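Local coordinates for glycosyl hydrolase (Streptomyces cattleya, PDB 7LR8), which probably hydrolyses the beta-1,4 bond of the Man-GlcNAc disaccharide at the core of N-glycans, as a family GH5 glycoside hydrolase, at residues Y131-T134 and L135-L139; R311-A314 and D315-E318; A340-V343 and R344-R347; C376-G380 and A381-A385. The protein carries 1 engineered substitution. All coordinates share one frame; numbering follows the deposited sequence.

Overall arrangement
The four contacts are all local and lie on different parts of a (beta/alpha)8 barrel and the smaller domain that follows it. Interaction 2 lies nearest the bound glycan without touching it: the side chain of Phe-316 is about 7 Å from the mannose and about 9 Å from the N-acetylglucosamine, and Asp-315 and Pro-317 touch a 2-(2-ethoxyethoxy)ethanol molecule. Interactions 1 and 3 each occupy one turn or two of an outer barrel helix, with centres about 34 Å apart. Interaction 4 opens a helix beyond the barrel; its centre is about 40 Å from that of interaction 1, on opposite sides of the chain's centre. None of the four touches another.

Interaction 1. Residues Y131-T134 and L135-L139; sequences YLRT and LAAAL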
loop_
_atom_site.group_PDB
_atom_site.type_symbol
_atom_site.label_atom_id
_atom_site.label_comp_id
_atom_site.label_asym_id
_atom_site.label_seq_id
_atom_site.Cartn_x
_atom_site.Cartn_y
_atom_site.Cartn_z
ATOM N N TYR B 131 -11.919 10.044 8.607
ATOM C CA TYR B 131 -12.173 8.626 8.377
ATOM C C TYR B 131 -12.831 7.971 9.592
ATOM O O TYR B 131 -13.869 7.311 9.466
ATOM C CB TYR B 131 -10.840 7.955 8.026
ATOM C CG TYR B 131 -10.769 6.454 8.080
ATOM C CD1 TYR B 131 -11.494 5.656 7.203
ATOM C CD2 TYR B 131 -9.953 5.832 9.009
ATOM C CE1 TYR B 131 -11.397 4.259 7.253
ATOM C CE2 TYR B 131 -9.853 4.424 9.071
ATOM C CZ TYR B 131 -10.585 3.655 8.192
ATOM O OH TYR B 131 -10.490 2.274 8.219
ATOM N N LEU B 132 -12.256 8.167 10.783
ATOM C CA LEU B 132 -12.821 7.552 11.985
ATOM C C LEU B 132 -14.203 8.113 12.302
ATOM O O LEU B 132 -15.119 7.362 12.653
ATOM C CB LEU B 132 -11.891 7.752 13.182
ATOM C CG LEU B 132 -10.528 7.063 13.176
ATOM C CD1 LEU B 132 -9.770 7.452 14.434
ATOM C CD2 LEU B 132 -10.700 5.554 13.096
ATOM N N ARG B 133 -14.367 9.436 12.186
ATOM C CA ARG B 133 -15.675 10.042 12.381
ATOM C C ARG B 133 -16.699 9.469 11.409
ATOM O O ARG B 133 -17.853 9.220 11.783
ATOM C CB ARG B 133 -15.567 11.559 12.201
ATOM C CG ARG B 133 -16.788 12.326 12.718
ATOM C CD ARG B 133 -16.916 13.704 12.067
ATOM N NE ARG B 133 -17.039 13.591 10.620
ATOM C CZ ARG B 133 -18.168 13.301 9.982
ATOM N NH1 ARG B 133 -19.300 13.119 10.661
ATOM N NH2 ARG B 133 -18.158 13.190 8.660
ATOM N N THR B 134 -16.296 9.286 10.148
ATOM C CA THR B 134 -17.201 8.778 9.119
ATOM C C THR B 134 -17.654 7.354 9.438
ATOM O O THR B 134 -18.847 7.034 9.336
ATOM C CB THR B 134 -16.515 8.835 7.748
ATOM O OG1 THR B 134 -16.337 10.207 7.362
ATOM C CG2 THR B 134 -17.366 8.170 6.673
ATOM N N LEU B 135 -16.714 6.482 9.819
ATOM C CA LEU B 135 -17.092 5.115 10.178
ATOM C C LEU B 135 -18.046 5.113 11.359
ATOM O O LEU B 135 -19.095 4.454 11.324
ATOM C CB LEU B 135 -15.854 4.274 10.507
ATOM C CG LEU B 135 -14.872 4.033 9.357
ATOM C CD1 LEU B 135 -13.930 2.888 9.706
ATOM C CD2 LEU B 135 -15.608 3.750 8.058
ATOM N N ALA B 136 -17.695 5.851 12.418
ATOM C CA ALA B 136 -18.524 5.880 13.616
ATOM C C ALA B 136 -19.914 6.422 13.319
ATOM O O ALA B 136 -20.908 5.868 13.797
ATOM C CB ALA B 136 -17.844 6.708 14.707
ATOM N N ALA B 137 -20.013 7.512 12.541
ATOM C CA ALA B 137 -21.324 8.077 12.243
ATOM C C ALA B 137 -22.177 7.106 11.434
ATOM O O ALA B 137 -23.401 7.033 11.616
ATOM C CB ALA B 137 -21.164 9.414 11.497
ATOM N N ALA B 138 -21.549 6.367 10.514
ATOM C CA ALA B 138 -22.288 5.446 9.661
ATOM C C ALA B 138 -22.824 4.253 10.433
ATOM O O ALA B 138 -23.794 3.624 9.989
ATOM C CB ALA B 138 -21.383 4.942 8.534
ATOM N N LEU B 139 -22.215 3.931 11.565
ATOM C CA LEU B 139 -22.627 2.787 12.365
ATOM C C LEU B 139 -23.413 3.187 13.606
ATOM O O LEU B 139 -23.916 2.310 14.313
ATOM C CB LEU B 139 -21.396 1.961 12.755
ATOM C CG LEU B 139 -20.609 1.357 11.587
ATOM C CD1 LEU B 139 -19.435 0.572 12.107
ATOM C CD2 LEU B 139 -21.496 0.480 10.697
#
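Tyr-131 and Leu-135, one helical turn apart, make the apolar side-chain contact. CD1 of the leucine approaches the phenol end of the ring obliquely, 3.8 Å from Tyr-131 CZ. The tyrosine reaches along the helix because its CG stands opposite the backbone N (chi1 165°), which swings the ring toward the following turn. A leucine suits the place, since its branched end meets the ring without bringing in a polar atom.

Four i to i+4 backbone bonds, with Leu-135 to Ala-138 as donors, join the two segments. Leu-135 N donates to Tyr-131 O over 3.0 Å, and Ala-137 N to Arg-133 O over 2.9 Å. The alanine methyls lie close to carbonyls of the preceding turn, Ala-137 CB being 3.3 Å from Arg-133 O; small residues let strand 145-152 come near at Ala-136 and helix 71-86 at Ala-138.

Polar side chains find their partners nearby. Thr-134 OG1 bonds back to the carbonyl of Glu-130, whose carboxylate also pairs with Arg-133, while Tyr-131 OH bonds to Gly-95 O.

Helix 122-139 thus packs its buried side on the barrel: Leu-135 and Ala-136 meet Met-148 of strand 145-152, Leu-132 also reaches helix 170-187, and Leu-139 settles against helix 71-86.

Interaction 2. Residues R311-A314 and D315-E318; sequences RRLA and DFPE. With AE3 (2-(2-ethoxyethoxy)ethanol), chain E.
In one of its two modelled conformers, Glu-318 closes this loop in a salt bridge with Arg-311, a pairing that may not be permanent. The guanidinium and carboxylate planes are only 12° apart, and Arg-311 NH1 reaches Glu-318 OE1 at 3.0 Å, using the syn lone pair of that oxygen. Two weak bonds, from NH1 and NH2 to OE2, complete the grip. A long arginine chain, extended from CG to NE, spans the mouth of the loop, and the glutamate bends at chi2 (55°) to meet it.

Apolar contact is slighter: Leu-313 CB lies 3.9 Å from Phe-316 CE1, and the phenyl ring also meets Trp-26 and Phe-103 edge-to-face.

Among the polar contacts, one water donates to both Ala-314 O and Asp-315 OD2, the latter at 2.8 Å. The same carboxylate oxygen forms salt bridges with Arg-66 and Arg-116 of the second subunit, a pairing that calls for an acid here. Replacing Asp-315 by an alanine would probably leave those two arginines without their anionic mate and the water with one acceptor fewer.

The bound 2-(2-ethoxyethoxy)ethanol donates from O4 to Asp-315 O at 3.2 Å, and its C1 rests 3.7 Å from Pro-317 CG.

The arrangement is a loop following the last barrel strand, 298-304, of a GH5 (beta/alpha)8 barrel, set beside the glycan pocket and joined to the second subunit.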
loop_
_atom_site.group_PDB
_atom_site.type_symbol
_atom_site.label_atom_id
_atom_site.label_comp_id
_atom_site.label_asym_id
_atom_site.label_seq_id
_atom_site.Cartn_x
_atom_site.Cartn_y
_atom_site.Cartn_z
ATOM N N ARG B 311 -3.713 -21.034 3.821
ATOM C CA ARG B 311 -2.289 -21.184 3.534
ATOM C C ARG B 311 -1.962 -21.000 2.058
ATOM O O ARG B 311 -0.780 -21.006 1.696
ATOM C CB ARG B 311 -1.786 -22.546 4.025
ATOM C CG ARG B 311 -1.659 -22.591 5.532
ATOM C CD ARG B 311 -1.038 -23.885 6.053
ATOM N NE ARG B 311 -1.219 -23.956 7.499
ATOM C CZ ARG B 311 -0.304 -23.569 8.385
ATOM N NH1 ARG B 311 0.872 -23.103 7.976
ATOM N NH2 ARG B 311 -0.562 -23.659 9.677
ATOM N N ARG B 312 -2.972 -20.842 1.202
ATOM C CA ARG B 312 -2.729 -20.364 -0.154
ATOM C C ARG B 312 -2.316 -18.897 -0.196
ATOM O O ARG B 312 -1.993 -18.400 -1.280
ATOM C CB ARG B 312 -3.970 -20.557 -1.023
ATOM C CG ARG B 312 -4.247 -22.016 -1.354
ATOM C CD ARG B 312 -5.577 -22.201 -2.068
ATOM N NE ARG B 312 -5.873 -23.613 -2.304
ATOM C CZ ARG B 312 -5.512 -24.281 -3.397
ATOM N NH1 ARG B 312 -4.834 -23.667 -4.360
ATOM N NH2 ARG B 312 -5.822 -25.568 -3.523
ATOM N N LEU B 313 -2.357 -18.193 0.931
ATOM C CA LEU B 313 -1.853 -16.827 1.028
ATOM C C LEU B 313 -0.416 -16.900 1.533
ATOM O O LEU B 313 -0.131 -17.606 2.504
ATOM C CB LEU B 313 -2.720 -15.986 1.962
ATOM C CG LEU B 313 -4.173 -15.729 1.548
ATOM C CD1 LEU B 313 -4.958 -15.154 2.713
ATOM C CD2 LEU B 313 -4.237 -14.777 0.353
ATOM N N ALA B 314 0.493 -16.208 0.856
ATOM C CA ALA B 314 1.907 -16.394 1.143
ATOM C C ALA B 314 2.419 -15.370 2.151
ATOM O O ALA B 314 1.800 -14.330 2.394
ATOM C CB ALA B 314 2.727 -16.300 -0.146
ATOM N N ASP B 315 3.570 -15.691 2.735
ATOM C CA ASP B 315 4.495 -14.801 3.431
ATOM C C ASP B 315 4.087 -14.458 4.858
ATOM O O ASP B 315 4.831 -13.708 5.513
ATOM C CB ASP B 315 4.734 -13.488 2.665
ATOM C CG ASP B 315 5.455 -13.703 1.350
ATOM O OD1 ASP B 315 6.463 -14.432 1.325
ATOM O OD2 ASP B 315 4.995 -13.136 0.336
ATOM N N PHE B 316 2.972 -14.976 5.375
ATOM C CA PHE B 316 2.699 -14.830 6.792
ATOM C C PHE B 316 3.755 -15.584 7.589
ATOM O O PHE B 316 4.128 -16.705 7.218
ATOM C CB PHE B 316 1.325 -15.395 7.177
ATOM C CG PHE B 316 0.152 -14.575 6.712
ATOM C CD1 PHE B 316 -0.271 -14.643 5.391
ATOM C CD2 PHE B 316 -0.574 -13.786 7.608
ATOM C CE1 PHE B 316 -1.361 -13.911 4.951
ATOM C CE2 PHE B 316 -1.668 -13.042 7.174
ATOM C CZ PHE B 316 -2.067 -13.109 5.845
ATOM N N PRO B 317 4.234 -15.022 8.697
ATOM C CA PRO B 317 4.873 -15.866 9.717
ATOM C C PRO B 317 4.016 -17.102 9.959
ATOM O O PRO B 317 2.784 -17.013 10.068
ATOM C CB PRO B 317 4.924 -14.964 10.954
ATOM C CG PRO B 317 4.913 -13.537 10.368
ATOM C CD PRO B 317 4.067 -13.625 9.134
ATOM N N GLU B 318 4.699 -18.252 10.033
ATOM C CA GLU B 318 4.043 -19.549 10.152
ATOM C C GLU B 318 2.946 -19.550 11.210
ATOM O O GLU B 318 1.850 -20.077 10.984
ATOM C CB GLU B 318 5.098 -20.610 10.471
ATOM C CG GLU B 318 4.534 -21.892 11.020
ATOM C CD GLU B 318 3.482 -22.482 10.122
ATOM O OE1 GLU B 318 3.592 -22.308 8.891
ATOM O OE2 GLU B 318 2.552 -23.128 10.654
HETATM C C1 AE3 E . 7.252 -12.572 13.004
HETATM C C2 AE3 E . 7.972 -11.300 12.562
HETATM O O2 AE3 E . 7.365 -10.772 11.416
HETATM C C3 AE3 E . 8.260 -10.464 10.385
HETATM C C4 AE3 E . 7.498 -10.407 9.066
HETATM O O3 AE3 E . 8.163 -11.177 8.112
HETATM C C5 AE3 E . 7.420 -12.280 7.684
HETATM C C6 AE3 E . 8.340 -13.319 7.049
HETATM O O4 AE3 E . 7.641 -14.525 6.887
HETATM O O HOH W 1 2.390 -12.162 0.285
#

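Interaction 3. Residues A340-V343 and R344-R347; sequences AEAV and RRWR
Val-343 lies alongside Arg-347, both side chains pointing the same way, with CG1 of the valine 3.3 Å from Arg-347 NE. That methyl, opposite the backbone N (chi1 172°), lies beside the extended arginine chain, oblique to the guanidinium and farther from CG and CD, while NH2 goes on to Asp-51. Both side chains also meet Phe-16 of strand 15-19.

On another side of the helix, Glu-341 and Arg-344 run side by side in a salt bridge. The arginine grips side-on: NE meets Glu-341 OE1 at 3.2 Å, and NH2 meets Glu-341 OE2 at the same distance. Both donors stand above the carboxylate, nearly 50° out of its plane, and the bonds are bent, at about 140°. A glutamine in place of Glu-341 would probably lose the charge attraction and leave the Arg-344 guanidinium freer to turn.

Arg-345 folds back over Ala-342, whose CA sits 3.9 Å above one face of the guanidinium; a small alanine allows this approach, and the far end of the arginine forms a salt bridge with Asp-290 of helix 281-293.

Beneath these side chains the backbone keeps i to i+4 bonds, such as Arg-344 N to Ala-340 O at 2.8 Å. This is an amphipathic outer helix of the (beta/alpha)8 barrel, 334-349, with apolar residues inward and an i to i+3 ion pair on its flank.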
loop_
_atom_site.group_PDB
_atom_site.type_symbol
_atom_site.label_atom_id
_atom_site.label_comp_id
_atom_site.label_asym_id
_atom_site.label_seq_id
_atom_site.Cartn_x
_atom_site.Cartn_y
_atom_site.Cartn_z
ATOM N N ALA B 340 -15.253 -22.367 23.906
ATOM C CA ALA B 340 -16.710 -22.464 24.011
ATOM C C ALA B 340 -17.137 -23.060 25.342
ATOM O O ALA B 340 -18.131 -22.622 25.941
ATOM C CB ALA B 340 -17.266 -23.297 22.856
ATOM N N GLU B 341 -16.427 -24.093 25.802
ATOM C CA GLU B 341 -16.764 -24.697 27.084
ATOM C C GLU B 341 -16.477 -23.736 28.229
ATOM O O GLU B 341 -17.256 -23.658 29.185
ATOM C CB GLU B 341 -16.004 -26.011 27.264
ATOM C CG GLU B 341 -16.172 -26.653 28.645
ATOM C CD GLU B 341 -17.579 -27.198 28.900
ATOM O OE1 GLU B 341 -18.411 -27.200 27.965
ATOM O OE2 GLU B 341 -17.850 -27.634 30.043
ATOM N N ALA B 342 -15.382 -22.972 28.138
ATOM C CA ALA B 342 -15.120 -21.950 29.149
ATOM C C ALA B 342 -16.217 -20.887 29.164
ATOM O O ALA B 342 -16.649 -20.446 30.237
ATOM C CB ALA B 342 -13.755 -21.303 28.909
ATOM N N VAL B 343 -16.679 -20.461 27.986
ATOM C CA VAL B 343 -17.768 -19.489 27.928
ATOM C C VAL B 343 -19.036 -20.093 28.507
ATOM O O VAL B 343 -19.719 -19.472 29.332
ATOM C CB VAL B 343 -17.993 -18.998 26.484
ATOM C CG1 VAL B 343 -19.250 -18.129 26.406
ATOM C CG2 VAL B 343 -16.776 -18.218 25.969
ATOM N N ARG B 344 -19.368 -21.320 28.087
ATOM C CA ARG B 344 -20.574 -21.973 28.583
ATOM C C ARG B 344 -20.521 -22.131 30.094
ATOM O O ARG B 344 -21.519 -21.895 30.790
ATOM C CB ARG B 344 -20.747 -23.334 27.902
ATOM C CG ARG B 344 -22.042 -24.052 28.265
ATOM C CD ARG B 344 -21.814 -25.553 28.395
ATOM N NE ARG B 344 -20.881 -25.855 29.474
ATOM C CZ ARG B 344 -21.241 -26.063 30.737
ATOM N NH1 ARG B 344 -22.522 -26.009 31.082
ATOM N NH2 ARG B 344 -20.323 -26.325 31.657
ATOM N N ARG B 345 -19.358 -22.528 30.617
ATOM C CA ARG B 345 -19.183 -22.696 32.055
ATOM C C ARG B 345 -19.428 -21.386 32.787
ATOM O O ARG B 345 -20.168 -21.340 33.779
ATOM C CB ARG B 345 -17.775 -23.228 32.338
ATOM C CG ARG B 345 -17.465 -23.560 33.786
ATOM C CD ARG B 345 -15.957 -23.787 33.950
ATOM N NE ARG B 345 -15.397 -24.519 32.812
ATOM C CZ ARG B 345 -14.205 -24.278 32.274
ATOM N NH1 ARG B 345 -13.434 -23.316 32.767
ATOM N NH2 ARG B 345 -13.782 -24.993 31.234
ATOM N N TRP B 346 -18.829 -20.299 32.295
ATOM C CA TRP B 346 -19.043 -19.008 32.934
ATOM C C TRP B 346 -20.511 -18.591 32.861
ATOM O O TRP B 346 -21.089 -18.143 33.860
ATOM C CB TRP B 346 -18.150 -17.928 32.316
ATOM C CG TRP B 346 -18.308 -16.660 33.095
ATOM C CD1 TRP B 346 -17.532 -16.230 34.135
ATOM C CD2 TRP B 346 -19.355 -15.685 32.945
ATOM N NE1 TRP B 346 -18.023 -15.039 34.628
ATOM C CE2 TRP B 346 -19.141 -14.688 33.915
ATOM C CE3 TRP B 346 -20.447 -15.559 32.078
ATOM C CZ2 TRP B 346 -19.976 -13.580 34.041
ATOM C CZ3 TRP B 346 -21.275 -14.464 32.206
ATOM C CH2 TRP B 346 -21.034 -13.487 33.176
ATOM N N ARG B 347 -21.134 -18.715 31.679
ATOM C CA ARG B 347 -22.536 -18.312 31.550
ATOM C C ARG B 347 -23.457 -19.169 32.414
ATOM O O ARG B 347 -24.510 -18.693 32.860
ATOM C CB ARG B 347 -22.991 -18.371 30.087
ATOM C CG ARG B 347 -22.222 -17.466 29.123
ATOM C CD ARG B 347 -23.010 -17.237 27.829
ATOM N NE ARG B 347 -22.207 -16.620 26.766
ATOM C CZ ARG B 347 -21.832 -15.341 26.758
ATOM N NH1 ARG B 347 -22.175 -14.545 27.761
ATOM N NH2 ARG B 347 -21.101 -14.855 25.750
#

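Interaction 4. Residues C376-G380 and A381-A385; sequences CAPGG and AVFEA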
loop_
_atom_site.group_PDB
_atom_site.type_symbol
_atom_site.label_atom_id
_atom_site.label_comp_id
_atom_site.label_asym_id
_atom_site.label_seq_id
_atom_site.Cartn_x
_atom_site.Cartn_y
_atom_site.Cartn_z
ATOM N N CYS B 376 8.729 -4.636 33.816
ATOM C CA CYS B 376 7.456 -5.317 33.646
ATOM C C CYS B 376 7.498 -6.381 32.563
ATOM O O CYS B 376 6.564 -7.188 32.480
ATOM C CB CYS B 376 6.357 -4.306 33.310
ATOM S SG CYS B 376 6.081 -3.063 34.593
ATOM N N ALA B 377 8.543 -6.387 31.734
ATOM C CA ALA B 377 8.654 -7.304 30.616
ATOM C C ALA B 377 9.095 -8.678 31.098
ATOM O O ALA B 377 9.580 -8.820 32.224
ATOM C CB ALA B 377 9.658 -6.764 29.600
ATOM N N PRO B 378 8.926 -9.710 30.272
ATOM C CA PRO B 378 9.488 -11.025 30.615
ATOM C C PRO B 378 10.956 -10.909 31.005
ATOM O O PRO B 378 11.744 -10.233 30.340
ATOM C CB PRO B 378 9.301 -11.833 29.326
ATOM C CG PRO B 378 8.073 -11.221 28.691
ATOM C CD PRO B 378 8.132 -9.753 29.026
ATOM N N GLY B 379 11.323 -11.564 32.107
ATOM C CA GLY B 379 12.651 -11.424 32.667
ATOM C C GLY B 379 12.805 -10.287 33.656
ATOM O O GLY B 379 13.800 -10.260 34.393
ATOM N N GLY B 380 11.838 -9.355 33.706
ATOM C CA GLY B 380 11.940 -8.207 34.581
ATOM C C GLY B 380 11.507 -8.501 36.006
ATOM O O GLY B 380 10.803 -9.474 36.290
ATOM N N ALA B 381 11.928 -7.622 36.918
ATOM C CA ALA B 381 11.724 -7.890 38.340
ATOM C C ALA B 381 10.248 -7.848 38.714
ATOM O O ALA B 381 9.804 -8.620 39.570
ATOM C CB ALA B 381 12.520 -6.897 39.188
ATOM N N VAL B 382 9.475 -6.947 38.100
ATOM C CA VAL B 382 8.040 -6.879 38.383
ATOM C C VAL B 382 7.333 -8.106 37.813
ATOM O O VAL B 382 6.520 -8.750 38.492
ATOM C CB VAL B 382 7.456 -5.565 37.827
ATOM C CG1 VAL B 382 5.946 -5.638 37.719
ATOM C CG2 VAL B 382 7.867 -4.395 38.707
ATOM N N PHE B 383 7.659 -8.457 36.565
ATOM C CA PHE B 383 7.094 -9.633 35.908
ATOM C C PHE B 383 7.286 -10.890 36.751
ATOM O O PHE B 383 6.329 -11.628 37.014
ATOM C CB PHE B 383 7.755 -9.808 34.533
ATOM C CG PHE B 383 7.173 -10.926 33.698
ATOM C CD1 PHE B 383 7.472 -12.259 33.969
ATOM C CD2 PHE B 383 6.347 -10.637 32.620
ATOM C CE1 PHE B 383 6.940 -13.281 33.201
ATOM C CE2 PHE B 383 5.816 -11.661 31.834
ATOM C CZ PHE B 383 6.106 -12.979 32.127
ATOM N N GLU B 384 8.526 -11.156 37.172
ATOM C CA GLU B 384 8.812 -12.395 37.892
ATOM C C GLU B 384 8.216 -12.378 39.295
ATOM O O GLU B 384 7.742 -13.411 39.780
ATOM C CB GLU B 384 10.321 -12.642 37.943
ATOM C CG GLU B 384 10.965 -12.591 36.564
ATOM C CD GLU B 384 12.214 -13.446 36.436
ATOM O OE1 GLU B 384 12.929 -13.629 37.444
ATOM O OE2 GLU B 384 12.481 -13.928 35.313
ATOM N N ALA B 385 8.217 -11.220 39.961
ATOM C CA ALA B 385 7.573 -11.155 41.272
ATOM C C ALA B 385 6.070 -11.384 41.158
ATOM O O ALA B 385 5.471 -12.019 42.032
ATOM C CB ALA B 385 7.861 -9.816 41.949
HETATM O O HOH W 2 14.474 -10.531 37.390
#
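Cys-376 SG touches Val-382 CG1 at 4.1 Å where a type II beta turn, Ala-377 to Gly-380, leads into helix 381-391. The cysteine carbonyl O lies at the edge of the Phe-383 ring and bonds to Tyr-248.

Ala-377 closes the turn through its carbonyl, which accepts from Gly-380 N at 2.8 Å and also sits close to Phe-383 CB. Pro-378 fills the second turn position, where its fixed phi is at home. Its CA stands over the face of the Phe-383 ring, 3.8 Å from the centroid and 12° off the normal, a CH-pi contact; Pro-378 CG adds a touch on CE2. The phenylalanine turns its ring there by keeping CG away from the backbone N (chi1 -175°), and Tyr-235 and Tyr-248 meet the same ring.

Gly-379 has a positive phi (88°), at which a CB would jam against the preceding carbonyl. Its O and Glu-384 OE1 share a water, weakly on the glutamate side; OE2 of that residue bonds to Tyr-235.

Gly-380 is the N-cap, and a CB there would collide with Ala-377 O. Its own carbonyl starts the helical bonding, accepting from Glu-384 N at 3.0 Å in a nearly straight bond.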